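Local structure of copper-containing nitrite reductase (Thermus scotoductus, 6HBE) at residues H323-P328 with K361-P366; Y314-P319 with K435-V440; G368-F373 with R413-F418; P348-M353 with E372-D377; Q398-F403 with F418-E423. The protein probably reduces nitrite to nitric oxide with electrons from a cytochrome c, using copper centres in a homotrimer. All coordinates share one frame; numbering follows the deposited sequence.

Contact 1: residues H323-P328 with K361-P366; sequences HTVRVP and KVLEIP
The carboxylate of Glu364 meets the guanidinium of Arg326 in a salt bridge. Both Arg326 NE and Arg326 NH2 point at Glu364 OE1, each at 2.7 Å, so one oxygen takes two N-H groups side-on. That oxygen lies in the guanidinium plane. Arg326 NH2 meets the syn lone pair of Glu364 OE1, while NE comes nearly along the C-O axis. The Arg326 chain leaves with CG anti to the backbone N and bends at chi3 (-67°), which turns the head across Glu364. Glu364 OE2 forms a second salt bridge, to Arg439. Arg326 NH1 reaches Asp330 of the second subunit, so the charge cluster runs into the trimer interface. Beside it, CG2 of Thr324 packs on Glu364 CD at 3.8 Å. Parallel backbone pairing sets this register. Val325 N bonds to Val362 O at 3.0 Å, Glu364 N to Val325 O at 2.9 Å, and Val327 N to Glu364 O at 3.0 Å. Before the first bridge a water spans His323 O and Lys361 N. On the other face Leu363 CD1 touches Val325 and Val327. In the C-terminal cupredoxin domain, strand 324-326 is a sheet edge within the chain, and strand 362-366 lies between it and strand 435-443.

Contact 2: residues Y314-P319 with K435-V440; sequences YGLASP and KGIIRV
Leu316 lies across two side chains of strand 435-443, Lys435 and Ile437, and meets each at about a right angle. Its CG is anti to its own carbonyl carbon (chi1 -57°) and CD1 is anti to CA (chi2 179°), so the forked end extends over the start of strand 435-443. CD1 of Leu316 touches the aliphatic CD of Lys435 at 3.7 Å. The same methyl meets Ile437 CD1 at 3.8 Å. The other methyl, Leu316 CD2, rests on Gly436 CA at 3.9 Å, where no side chain intervenes. Lys435 offers only its CG and CD to this packing. Its chain bends at chi3 (-72°) and carries the amine away from the loop. An alanine at Leu316 would probably loosen this join, since both methyls that cover Lys435, Gly436 and Ile437 would be gone. The polar part is slight. Lys435 N gives a weak hydrogen bond to Tyr314 O at 3.3 Å, and a water lies 2.9 Å from both Tyr314 O and Lys435 O. Tyr314 itself turns its ring away, and its OH bonds to Ala124 O near the type 1 copper ligand His125. The loop 314-319 follows strand 309-311 and so links the N-terminal part of the chain to the plastocyanin-like domain. Strand 435-443 lies between strands 362-366 and 422-427.

Contact 3: residues G368-F373 with R413-F418; sequences GTTVEF and RYRITF
Gly368 opens the pairing: its N bonds to Phe418 O at 2.7 Å. Its positive phi (98°) would jam a side chain against the preceding carbonyl. Thr369 O accepts from Phe418 N. Thr370 and Thr417 form a non-hydrogen-bonded antiparallel pair, and their hydroxyls bridge it, OG1 to OG1 at 2.8 Å. Val371 exchanges two backbone bonds with Ile416, and its CG2 touches the ring edge of Phe418 at CE2 (3.9 Å). Glu372 shares the face of Thr370, its chain extended with CG anti to the backbone N (chi1 179°). Its carboxylate divides between two arginines. Glu372 OE1 takes Arg413 NH1 at 2.9 Å, and Glu372 OE2 takes Arg415 NE at 2.9 Å, with a longer bond from Arg415 NH2. All three donors come from above the carboxylate plane. Phe373 pairs by backbone with Tyr414, and its CE2 meets Ile416 CD1 at 4.2 Å on the face of Val371. Arg413 also bridges Glu322, and Glu372 OE1 bonds to His321, both of the third subunit. The two arginines would probably keep Glu372 ionised, in a salt-bridge network that ties the third subunit to strand 413-417, outermost within the chain in the second cupredoxin sheet.

Contact 4: residues P348-M353 with E372-D377; sequences PVTVQM and EFVNED
Backbone hydrogen bonds hold strands 349-353 and 372-375 in parallel register. Glu372 N bonds to Val349 O at 2.9 Å, and Val351 N to Glu372 O at 3.0 Å. Both donors lie above the carbonyl plane. Val374 N to Val351 O and Met353 N to Val374 O continue the pattern, now in plane. Met353 O then takes Glu376 N at 2.9 Å, where the second strand turns off. The apolar contacts fall on both faces. On one, Val351 runs alongside Phe373 and its CG1 touches Phe373 CE1 at 3.6 Å. Met353 crosses Phe373 at about a right angle, its CE 4.1 Å from Phe373 CD1. On the other face, Thr350 CG2 meets Val374 CG1 at 3.7 Å. The other polar links lie near the turn. A water joins Gln352 NE2 to Glu376 OE2, which also bridges Arg309 of the third subunit. Gln352 OE1 bonds to Arg168. Asn375 has CG anti to the backbone N (chi1 -168°); its ND2 bonds to Leu408 O, and its OD1 accepts from Asp377 N at 3.0 Å, an Asx turn. Asp377 OD2 bonds to NE2 of His390, a ligand of the copper of the C-terminal cupredoxin domain. The Asx turn holds the backbone of Asp377, and the N-H groups of Gly355 and Asn356 hold its carboxylate, which would be expected to orient His390 and make its imidazole more electron-rich.

Contact 5: residues Q398-F403 with F418-E423; sequences QGPEPF and FTKPGE
This contact closes one end of the cupredoxin sandwich, where the loop after strand 393-398 folds over the turn that leads into strand 422-427. The carboxylate of Glu401 binds that turn. Its chain is extended beyond CG and crosses Thr419 at about a right angle. Glu401 OE2 accepts from Thr419 OG1 at 2.9 Å, from above the carboxylate plane. The same oxygen uses its syn lone pair for Thr419 N at 3.3 Å. The second oxygen, Glu401 OE1, draws weak bonds from Thr419 N and Lys420 N. Two backbone N-H groups and one hydroxyl thus hold the carboxylate. An alanine at Glu401 would probably leave the turn less firmly held, because these bonds to Thr419 and Lys420 would be lost. Further along the loop, Phe403 brings CE2 to the edge of the Phe418 ring, 3.7 Å from CZ, with the two ring planes 76° apart. Pro400 CG rests on the aliphatic CD of Lys420 at 3.8 Å. At the other end Gln398 and Glu423 form a hydrogen-bonded antiparallel pair, with Gln398 N to Glu423 O at 3.0 Å. Next to it Gly399 CA and Gly422 CA are 4.0 Å apart, too close for a side chain on either. Strand 422-427 runs between strands 393-398 and 435-443, and Phe403 and Phe418 reach inward to Ile438 and Val440 of the latter.

Overall arrangement
From the N terminus, contact 2 opens first, at 314-319, and closes last, at 435-440. Its loop holds the other four contacts. Contact 1 ties 323-328 to 361-366, and contact 4 crosses it by starting at 348-353 before contact 1 closes. Contact 4 ends on 372-377, where contact 3 has already begun; the two share Glu372 and Phe373. Contact 3 closes at 413-418 and crosses contact 5, which starts at 398-403 and shares Phe418. Contacts 1, 2 and 5 reach one sheet, and contacts 3 and 4 build the other. Leu363, Ile365, Val371, Phe373, Phe418 and Ile438 pack between these sheets.

Contact 1: residues H323-P328 with K361-P366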
# COMPACT_ATOMS: atom_id res chain seq x y z
N HIS C 323 22.65 -5.12 -5.21
CA HIS C 323 22.31 -3.69 -5.27
C HIS C 323 23.03 -2.89 -6.38
O HIS C 323 22.98 -1.65 -6.37
CB HIS C 323 22.62 -3.05 -3.93
CG HIS C 323 21.90 -3.68 -2.79
ND1 HIS C 323 20.61 -3.32 -2.45
CD2 HIS C 323 22.25 -4.66 -1.94
CE1 HIS C 323 20.21 -4.05 -1.42
NE2 HIS C 323 21.19 -4.87 -1.08
N THR C 324 23.66 -3.60 -7.31
CA THR C 324 24.51 -3.01 -8.35
C THR C 324 23.79 -2.92 -9.70
O THR C 324 23.25 -3.91 -10.16
CB THR C 324 25.79 -3.87 -8.54
OG1 THR C 324 26.49 -3.95 -7.29
CG2 THR C 324 26.72 -3.28 -9.61
N VAL C 325 23.81 -1.74 -10.32
CA VAL C 325 23.34 -1.54 -11.68
C VAL C 325 24.58 -1.34 -12.59
O VAL C 325 25.30 -0.36 -12.42
CB VAL C 325 22.43 -0.30 -11.76
CG1 VAL C 325 22.13 0.07 -13.21
CG2 VAL C 325 21.11 -0.53 -11.02
N ARG C 326 24.80 -2.25 -13.54
CA ARG C 326 25.81 -2.06 -14.60
C ARG C 326 25.12 -1.69 -15.91
O ARG C 326 24.32 -2.46 -16.45
CB ARG C 326 26.65 -3.32 -14.80
CG ARG C 326 27.84 -3.14 -15.78
CD ARG C 326 28.68 -4.41 -15.85
NE ARG C 326 29.36 -4.65 -14.59
CZ ARG C 326 30.07 -5.74 -14.29
NH1 ARG C 326 30.23 -6.72 -15.18
NH2 ARG C 326 30.64 -5.84 -13.09
N VAL C 327 25.44 -0.49 -16.39
CA VAL C 327 24.87 0.08 -17.61
C VAL C 327 25.79 -0.21 -18.83
O VAL C 327 27.01 -0.07 -18.72
CB VAL C 327 24.72 1.60 -17.40
CG1 VAL C 327 24.25 2.31 -18.66
CG2 VAL C 327 23.75 1.87 -16.24
N PRO C 328 25.22 -0.63 -19.98
CA PRO C 328 26.02 -0.67 -21.23
C PRO C 328 26.11 0.73 -21.85
O PRO C 328 25.39 1.64 -21.43
CB PRO C 328 25.22 -1.62 -22.13
CG PRO C 328 23.80 -1.43 -21.68
CD PRO C 328 23.85 -1.14 -20.20
N LYS C 361 22.53 2.05 -5.09
CA LYS C 361 23.65 2.12 -4.14
C LYS C 361 25.04 2.01 -4.81
O LYS C 361 25.99 2.70 -4.41
CB LYS C 361 23.53 1.04 -3.06
CG LYS C 361 22.36 1.23 -2.08
CD LYS C 361 22.17 0.03 -1.16
CE LYS C 361 20.99 0.17 -0.18
NZ LYS C 361 21.02 1.42 0.63
N VAL C 362 25.13 1.14 -5.81
CA VAL C 362 26.36 0.89 -6.58
C VAL C 362 26.04 1.00 -8.07
O VAL C 362 25.16 0.30 -8.58
CB VAL C 362 26.93 -0.52 -6.31
CG1 VAL C 362 28.26 -0.74 -7.06
CG2 VAL C 362 27.08 -0.78 -4.84
N LEU C 363 26.78 1.87 -8.77
CA LEU C 363 26.57 2.13 -10.19
C LEU C 363 27.90 1.88 -10.94
O LEU C 363 28.95 2.40 -10.51
CB LEU C 363 26.11 3.57 -10.37
CG LEU C 363 25.79 4.08 -11.78
CD1 LEU C 363 24.60 3.38 -12.42
CD2 LEU C 363 25.55 5.57 -11.75
N GLU C 364 27.83 1.09 -12.01
CA GLU C 364 28.97 0.77 -12.89
C GLU C 364 28.66 1.25 -14.31
O GLU C 364 27.75 0.73 -14.97
CB GLU C 364 29.30 -0.72 -12.85
CG GLU C 364 29.63 -1.21 -11.44
CD GLU C 364 30.01 -2.66 -11.34
OE1 GLU C 364 29.57 -3.48 -12.17
OE2 GLU C 364 30.72 -3.02 -10.37
N ILE C 365 29.39 2.28 -14.77
CA ILE C 365 29.17 2.95 -16.06
C ILE C 365 30.43 2.89 -16.94
O ILE C 365 31.55 2.86 -16.41
CB ILE C 365 28.77 4.44 -15.89
CG1 ILE C 365 29.68 5.15 -14.89
CG2 ILE C 365 27.32 4.57 -15.43
CD1 ILE C 365 29.54 6.65 -14.90
N PRO C 366 30.25 2.85 -18.28
CA PRO C 366 31.42 2.95 -19.20
C PRO C 366 31.93 4.38 -19.33
O PRO C 366 31.16 5.34 -19.19
CB PRO C 366 30.85 2.47 -20.54
CG PRO C 366 29.39 2.84 -20.47
CD PRO C 366 28.98 2.68 -19.02
O HOH W 1 20.78 -0.31 -5.51

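Contact 2: residues Y314-P319 with K435-V440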
# COMPACT_ATOMS: atom_id res chain seq x y z
N TYR C 314 20.22 3.19 4.46
CA TYR C 314 20.96 4.43 4.16
C TYR C 314 22.28 4.24 3.38
O TYR C 314 22.71 5.15 2.67
CB TYR C 314 21.31 5.11 5.45
CG TYR C 314 20.18 5.26 6.47
CD1 TYR C 314 19.04 5.99 6.20
CD2 TYR C 314 20.27 4.65 7.72
CE1 TYR C 314 18.04 6.14 7.15
CE2 TYR C 314 19.29 4.80 8.67
CZ TYR C 314 18.19 5.54 8.39
OH TYR C 314 17.22 5.68 9.36
N GLY C 315 22.92 3.09 3.53
CA GLY C 315 24.32 2.89 3.10
C GLY C 315 24.52 1.64 2.28
O GLY C 315 23.58 1.17 1.63
N LEU C 316 25.74 1.10 2.29
CA LEU C 316 26.08 -0.05 1.47
C LEU C 316 25.57 -1.34 2.13
O LEU C 316 25.75 -1.55 3.33
CB LEU C 316 27.60 -0.12 1.25
CG LEU C 316 28.26 1.12 0.62
CD1 LEU C 316 29.77 0.90 0.50
CD2 LEU C 316 27.68 1.46 -0.75
N ALA C 317 24.95 -2.21 1.34
CA ALA C 317 24.43 -3.49 1.83
C ALA C 317 25.23 -4.63 1.24
O ALA C 317 25.96 -4.41 0.27
CB ALA C 317 22.97 -3.61 1.45
N SER C 318 25.07 -5.84 1.80
CA SER C 318 25.74 -7.08 1.32
C SER C 318 24.77 -8.25 1.08
O SER C 318 23.85 -8.43 1.89
CB SER C 318 26.76 -7.57 2.36
OG SER C 318 27.66 -6.53 2.63
N PRO C 319 25.01 -9.09 0.07
CA PRO C 319 26.12 -8.95 -0.89
C PRO C 319 25.92 -7.75 -1.82
O PRO C 319 24.79 -7.41 -2.16
CB PRO C 319 26.07 -10.26 -1.69
CG PRO C 319 24.66 -10.79 -1.52
CD PRO C 319 24.15 -10.26 -0.21
N LYS C 435 25.68 6.51 2.03
CA LYS C 435 26.87 6.07 1.29
C LYS C 435 26.54 5.37 -0.01
O LYS C 435 25.60 4.57 -0.09
CB LYS C 435 27.74 5.14 2.16
CG LYS C 435 29.10 4.78 1.53
CD LYS C 435 30.02 3.99 2.46
CE LYS C 435 30.58 4.85 3.58
NZ LYS C 435 31.54 4.08 4.42
N GLY C 436 27.35 5.65 -1.03
CA GLY C 436 27.22 5.03 -2.35
C GLY C 436 28.56 4.84 -3.04
O GLY C 436 29.59 5.34 -2.56
N ILE C 437 28.52 4.14 -4.18
CA ILE C 437 29.71 3.82 -5.00
C ILE C 437 29.43 4.10 -6.47
O ILE C 437 28.34 3.77 -6.98
CB ILE C 437 30.13 2.34 -4.85
CG1 ILE C 437 30.72 2.08 -3.45
CG2 ILE C 437 31.13 1.91 -5.92
CD1 ILE C 437 30.88 0.62 -3.08
N ILE C 438 30.42 4.69 -7.16
CA ILE C 438 30.43 4.71 -8.63
C ILE C 438 31.75 4.08 -9.12
O ILE C 438 32.83 4.43 -8.61
CB ILE C 438 30.30 6.15 -9.21
CG1 ILE C 438 28.90 6.71 -8.96
CG2 ILE C 438 30.58 6.17 -10.71
CD1 ILE C 438 28.77 8.19 -9.22
N ARG C 439 31.65 3.17 -10.08
CA ARG C 439 32.80 2.60 -10.77
C ARG C 439 32.66 2.88 -12.25
O ARG C 439 31.57 2.77 -12.79
CB ARG C 439 32.88 1.10 -10.59
CG ARG C 439 32.80 0.66 -9.14
CD ARG C 439 33.19 -0.80 -8.99
NE ARG C 439 33.15 -1.22 -7.59
CZ ARG C 439 32.18 -1.93 -6.98
NH1 ARG C 439 31.12 -2.38 -7.64
NH2 ARG C 439 32.29 -2.21 -5.69
N VAL C 440 33.78 3.23 -12.89
CA VAL C 440 33.80 3.60 -14.30
C VAL C 440 34.74 2.64 -15.02
O VAL C 440 35.90 2.53 -14.66
CB VAL C 440 34.27 5.06 -14.52
CG1 VAL C 440 34.10 5.48 -15.97
CG2 VAL C 440 33.50 6.01 -13.61
O HOH W 2 22.70 4.44 -0.19

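Contact 3: residues G368-F373 with R413-F418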
# COMPACT_ATOMS: atom_id res chain seq x y z
N GLY C 368 32.93 7.96 -20.68
CA GLY C 368 32.15 8.84 -21.55
C GLY C 368 30.74 9.14 -21.03
O GLY C 368 30.06 10.03 -21.55
N THR C 369 30.31 8.41 -19.99
CA THR C 369 28.92 8.51 -19.51
C THR C 369 28.74 9.69 -18.57
O THR C 369 29.62 10.01 -17.76
CB THR C 369 28.50 7.20 -18.80
OG1 THR C 369 28.55 6.13 -19.73
CG2 THR C 369 27.05 7.28 -18.22
N THR C 370 27.57 10.32 -18.65
CA THR C 370 27.22 11.40 -17.77
C THR C 370 26.21 10.87 -16.73
O THR C 370 25.17 10.32 -17.10
CB THR C 370 26.60 12.55 -18.57
OG1 THR C 370 27.59 13.11 -19.46
CG2 THR C 370 26.09 13.64 -17.65
N VAL C 371 26.50 11.12 -15.46
CA VAL C 371 25.61 10.83 -14.34
C VAL C 371 24.89 12.11 -13.95
O VAL C 371 25.53 13.17 -13.86
CB VAL C 371 26.44 10.34 -13.12
CG1 VAL C 371 25.59 10.21 -11.84
CG2 VAL C 371 27.10 9.02 -13.45
N GLU C 372 23.59 12.02 -13.69
CA GLU C 372 22.85 13.13 -13.10
C GLU C 372 22.35 12.72 -11.71
O GLU C 372 21.51 11.81 -11.61
CB GLU C 372 21.66 13.53 -13.98
CG GLU C 372 20.80 14.68 -13.43
CD GLU C 372 19.70 15.13 -14.38
OE1 GLU C 372 18.60 14.52 -14.38
OE2 GLU C 372 19.93 16.11 -15.13
N PHE C 373 22.87 13.39 -10.68
CA PHE C 373 22.30 13.32 -9.33
C PHE C 373 21.01 14.16 -9.28
O PHE C 373 20.98 15.32 -9.77
CB PHE C 373 23.27 13.84 -8.26
CG PHE C 373 24.37 12.88 -7.91
CD1 PHE C 373 24.18 11.90 -6.94
CD2 PHE C 373 25.60 12.93 -8.56
CE1 PHE C 373 25.19 11.00 -6.61
CE2 PHE C 373 26.62 12.02 -8.24
CZ PHE C 373 26.42 11.05 -7.26
N ARG C 413 19.25 19.33 -9.55
CA ARG C 413 20.03 18.32 -10.29
C ARG C 413 21.50 18.73 -10.46
O ARG C 413 21.80 19.91 -10.54
CB ARG C 413 19.42 18.07 -11.68
CG ARG C 413 17.96 17.63 -11.69
CD ARG C 413 17.28 17.68 -13.05
NE ARG C 413 15.87 17.35 -12.87
CZ ARG C 413 15.34 16.13 -12.86
NH1 ARG C 413 16.06 15.04 -13.12
NH2 ARG C 413 14.03 16.01 -12.62
N TYR C 414 22.40 17.76 -10.54
CA TYR C 414 23.82 18.06 -10.83
C TYR C 414 24.43 16.95 -11.68
O TYR C 414 24.35 15.78 -11.31
CB TYR C 414 24.63 18.25 -9.53
CG TYR C 414 26.06 18.72 -9.76
CD1 TYR C 414 26.34 20.04 -10.12
CD2 TYR C 414 27.13 17.84 -9.60
CE1 TYR C 414 27.65 20.46 -10.32
CE2 TYR C 414 28.44 18.24 -9.79
CZ TYR C 414 28.69 19.55 -10.15
OH TYR C 414 29.99 19.92 -10.34
N ARG C 415 25.06 17.35 -12.80
CA ARG C 415 25.66 16.43 -13.76
C ARG C 415 27.21 16.36 -13.69
O ARG C 415 27.89 17.38 -13.44
CB ARG C 415 25.23 16.79 -15.18
CG ARG C 415 23.80 16.41 -15.49
CD ARG C 415 23.39 16.69 -16.92
NE ARG C 415 21.96 16.39 -17.13
CZ ARG C 415 21.36 16.34 -18.32
NH1 ARG C 415 22.05 16.56 -19.45
NH2 ARG C 415 20.05 16.08 -18.40
N ILE C 416 27.72 15.15 -13.87
CA ILE C 416 29.16 14.85 -13.90
C ILE C 416 29.41 13.88 -15.04
O ILE C 416 28.74 12.86 -15.14
CB ILE C 416 29.63 14.18 -12.59
CG1 ILE C 416 29.43 15.11 -11.41
CG2 ILE C 416 31.09 13.75 -12.70
CD1 ILE C 416 29.54 14.39 -10.07
N THR C 417 30.37 14.20 -15.90
CA THR C 417 30.77 13.31 -16.99
C THR C 417 32.10 12.65 -16.61
O THR C 417 33.07 13.37 -16.29
CB THR C 417 30.93 14.09 -18.30
OG1 THR C 417 29.70 14.79 -18.58
CG2 THR C 417 31.26 13.17 -19.48
N PHE C 418 32.14 11.31 -16.65
CA PHE C 418 33.33 10.52 -16.29
C PHE C 418 34.05 10.07 -17.58
O PHE C 418 33.46 9.42 -18.44
CB PHE C 418 32.93 9.30 -15.42
CG PHE C 418 32.45 9.67 -14.04
CD1 PHE C 418 33.35 9.86 -13.00
CD2 PHE C 418 31.10 9.82 -13.78
CE1 PHE C 418 32.92 10.21 -11.73
CE2 PHE C 418 30.65 10.19 -12.52
CZ PHE C 418 31.56 10.37 -11.49

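Contact 4: residues P348-M353 with E372-D377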
# COMPACT_ATOMS: atom_id res chain seq x y z
N PRO C 348 21.33 10.91 -19.79
CA PRO C 348 22.12 10.74 -18.56
C PRO C 348 21.66 9.52 -17.73
O PRO C 348 20.55 9.02 -17.93
CB PRO C 348 21.85 12.03 -17.80
CG PRO C 348 20.50 12.44 -18.23
CD PRO C 348 20.34 11.99 -19.66
N VAL C 349 22.54 9.03 -16.86
CA VAL C 349 22.25 7.92 -15.96
C VAL C 349 21.91 8.55 -14.61
O VAL C 349 22.68 9.34 -14.07
CB VAL C 349 23.43 6.94 -15.91
CG1 VAL C 349 23.18 5.81 -14.92
CG2 VAL C 349 23.71 6.36 -17.30
N THR C 350 20.72 8.24 -14.09
CA THR C 350 20.22 8.89 -12.87
C THR C 350 20.70 8.22 -11.56
O THR C 350 20.61 7.00 -11.40
CB THR C 350 18.68 8.93 -12.88
OG1 THR C 350 18.23 9.66 -14.03
CG2 THR C 350 18.13 9.64 -11.67
N VAL C 351 21.19 9.03 -10.62
CA VAL C 351 21.33 8.60 -9.24
C VAL C 351 20.42 9.46 -8.38
O VAL C 351 20.58 10.68 -8.33
CB VAL C 351 22.78 8.65 -8.73
CG1 VAL C 351 22.87 8.26 -7.25
CG2 VAL C 351 23.65 7.72 -9.56
N GLN C 352 19.44 8.82 -7.72
CA GLN C 352 18.52 9.54 -6.83
C GLN C 352 19.06 9.63 -5.42
O GLN C 352 19.57 8.64 -4.89
CB GLN C 352 17.16 8.83 -6.77
CG GLN C 352 16.44 8.71 -8.09
CD GLN C 352 15.05 8.09 -7.95
OE1 GLN C 352 14.83 7.27 -7.07
NE2 GLN C 352 14.14 8.49 -8.80
N MET C 353 18.91 10.79 -4.79
CA MET C 353 18.96 10.92 -3.34
C MET C 353 17.50 10.78 -2.87
O MET C 353 16.66 11.55 -3.31
CB MET C 353 19.52 12.27 -2.91
CG MET C 353 20.96 12.53 -3.37
SD MET C 353 21.11 14.19 -4.08
CE MET C 353 22.90 14.42 -3.95
N GLU C 372 23.59 12.02 -13.69
CA GLU C 372 22.85 13.13 -13.10
C GLU C 372 22.35 12.72 -11.71
O GLU C 372 21.51 11.81 -11.61
CB GLU C 372 21.66 13.53 -13.98
CG GLU C 372 20.80 14.68 -13.43
CD GLU C 372 19.70 15.13 -14.38
OE1 GLU C 372 18.60 14.52 -14.38
OE2 GLU C 372 19.93 16.11 -15.13
N PHE C 373 22.87 13.39 -10.68
CA PHE C 373 22.30 13.32 -9.33
C PHE C 373 21.01 14.16 -9.28
O PHE C 373 20.98 15.32 -9.77
CB PHE C 373 23.27 13.84 -8.26
CG PHE C 373 24.37 12.88 -7.91
CD1 PHE C 373 24.18 11.90 -6.94
CD2 PHE C 373 25.60 12.93 -8.56
CE1 PHE C 373 25.19 11.00 -6.61
CE2 PHE C 373 26.62 12.02 -8.24
CZ PHE C 373 26.42 11.05 -7.26
N VAL C 374 19.93 13.59 -8.73
CA VAL C 374 18.68 14.37 -8.51
C VAL C 374 18.19 14.13 -7.08
O VAL C 374 18.20 13.00 -6.62
CB VAL C 374 17.58 14.01 -9.57
CG1 VAL C 374 17.20 12.53 -9.53
CG2 VAL C 374 16.33 14.87 -9.36
N ASN C 375 17.79 15.19 -6.38
CA ASN C 375 17.28 15.04 -5.04
C ASN C 375 15.76 14.84 -5.06
O ASN C 375 15.01 15.78 -5.34
CB ASN C 375 17.66 16.22 -4.12
CG ASN C 375 17.37 15.93 -2.65
OD1 ASN C 375 16.88 14.85 -2.29
ND2 ASN C 375 17.66 16.89 -1.79
N GLU C 376 15.32 13.62 -4.75
CA GLU C 376 13.88 13.30 -4.66
C GLU C 376 13.31 13.54 -3.25
O GLU C 376 12.08 13.60 -3.10
CB GLU C 376 13.61 11.85 -5.11
CG GLU C 376 13.67 11.59 -6.61
CD GLU C 376 12.69 12.44 -7.47
OE1 GLU C 376 11.69 13.03 -6.97
OE2 GLU C 376 12.91 12.52 -8.70
N ASP C 377 14.15 13.72 -2.22
CA ASP C 377 13.60 14.09 -0.91
C ASP C 377 12.98 15.48 -1.05
O ASP C 377 13.47 16.31 -1.83
CB ASP C 377 14.64 14.03 0.22
CG ASP C 377 14.81 12.62 0.82
OD1 ASP C 377 13.86 11.79 0.79
OD2 ASP C 377 15.92 12.32 1.34
O HOH W 3 14.16 10.97 -10.32

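Contact 5: residues Q398-F403 with F418-E423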
# COMPACT_ATOMS: atom_id res chain seq x y z
N GLN C 398 39.93 6.15 -5.71
CA GLN C 398 40.69 5.14 -6.48
C GLN C 398 40.53 5.40 -7.98
O GLN C 398 40.23 4.52 -8.77
CB GLN C 398 40.31 3.71 -6.08
CG GLN C 398 41.03 3.25 -4.82
CD GLN C 398 40.33 2.12 -4.08
OE1 GLN C 398 39.14 2.23 -3.76
NE2 GLN C 398 41.06 1.05 -3.77
N GLY C 399 40.79 6.64 -8.34
CA GLY C 399 40.67 7.09 -9.71
C GLY C 399 41.01 8.57 -9.79
O GLY C 399 41.15 9.23 -8.76
N PRO C 400 41.16 9.09 -11.00
CA PRO C 400 41.58 10.48 -11.17
C PRO C 400 40.47 11.55 -11.16
O PRO C 400 40.78 12.71 -11.36
CB PRO C 400 42.25 10.45 -12.55
CG PRO C 400 41.48 9.40 -13.29
CD PRO C 400 41.19 8.35 -12.28
N GLU C 401 39.19 11.19 -10.92
CA GLU C 401 38.11 12.18 -10.99
C GLU C 401 37.20 12.25 -9.74
O GLU C 401 35.98 12.23 -9.86
CB GLU C 401 37.28 11.95 -12.25
CG GLU C 401 38.08 12.01 -13.56
CD GLU C 401 37.26 11.56 -14.76
OE1 GLU C 401 36.76 10.41 -14.75
OE2 GLU C 401 37.11 12.34 -15.72
N PRO C 402 37.78 12.39 -8.54
CA PRO C 402 36.93 12.59 -7.36
C PRO C 402 36.08 13.86 -7.53
O PRO C 402 36.41 14.72 -8.35
CB PRO C 402 37.92 12.68 -6.20
CG PRO C 402 39.21 13.13 -6.84
CD PRO C 402 39.22 12.54 -8.22
N PHE C 403 34.95 13.95 -6.81
CA PHE C 403 33.95 14.98 -7.07
C PHE C 403 33.29 15.43 -5.78
O PHE C 403 33.39 14.75 -4.74
CB PHE C 403 32.91 14.50 -8.10
CG PHE C 403 32.17 13.22 -7.70
CD1 PHE C 403 31.03 13.28 -6.87
CD2 PHE C 403 32.59 11.98 -8.16
CE1 PHE C 403 30.36 12.12 -6.50
CE2 PHE C 403 31.91 10.81 -7.80
CZ PHE C 403 30.79 10.89 -6.96
N PHE C 418 32.14 11.31 -16.65
CA PHE C 418 33.33 10.52 -16.29
C PHE C 418 34.05 10.07 -17.58
O PHE C 418 33.46 9.42 -18.44
CB PHE C 418 32.93 9.30 -15.42
CG PHE C 418 32.45 9.67 -14.04
CD1 PHE C 418 33.35 9.86 -13.00
CD2 PHE C 418 31.10 9.82 -13.78
CE1 PHE C 418 32.92 10.21 -11.73
CE2 PHE C 418 30.65 10.19 -12.52
CZ PHE C 418 31.56 10.37 -11.49
N THR C 419 35.32 10.47 -17.73
CA THR C 419 36.12 10.18 -18.97
C THR C 419 37.22 9.11 -18.84
O THR C 419 37.77 8.65 -19.85
CB THR C 419 36.81 11.47 -19.48
OG1 THR C 419 37.75 11.94 -18.49
CG2 THR C 419 35.77 12.58 -19.79
N LYS C 420 37.54 8.72 -17.60
CA LYS C 420 38.63 7.79 -17.34
C LYS C 420 38.16 6.72 -16.35
O LYS C 420 37.26 7.00 -15.55
CB LYS C 420 39.81 8.55 -16.73
CG LYS C 420 40.38 9.67 -17.60
CD LYS C 420 41.70 10.17 -17.03
CE LYS C 420 42.03 11.59 -17.49
NZ LYS C 420 42.25 11.66 -18.95
N PRO C 421 38.77 5.51 -16.40
CA PRO C 421 38.40 4.46 -15.45
C PRO C 421 38.83 4.77 -14.03
O PRO C 421 39.75 5.57 -13.81
CB PRO C 421 39.11 3.21 -15.99
CG PRO C 421 40.21 3.69 -16.85
CD PRO C 421 39.84 5.07 -17.33
N GLY C 422 38.14 4.14 -13.07
CA GLY C 422 38.35 4.41 -11.64
C GLY C 422 37.16 3.96 -10.79
O GLY C 422 36.10 3.62 -11.33
N GLU C 423 37.35 3.94 -9.47
CA GLU C 423 36.23 3.79 -8.53
C GLU C 423 36.30 4.74 -7.35
O GLU C 423 37.40 5.23 -6.98
CB GLU C 423 36.05 2.35 -8.08
CG GLU C 423 37.30 1.57 -7.73
CD GLU C 423 36.97 0.12 -7.37
OE1 GLU C 423 35.96 -0.12 -6.67
OE2 GLU C 423 37.73 -0.78 -7.78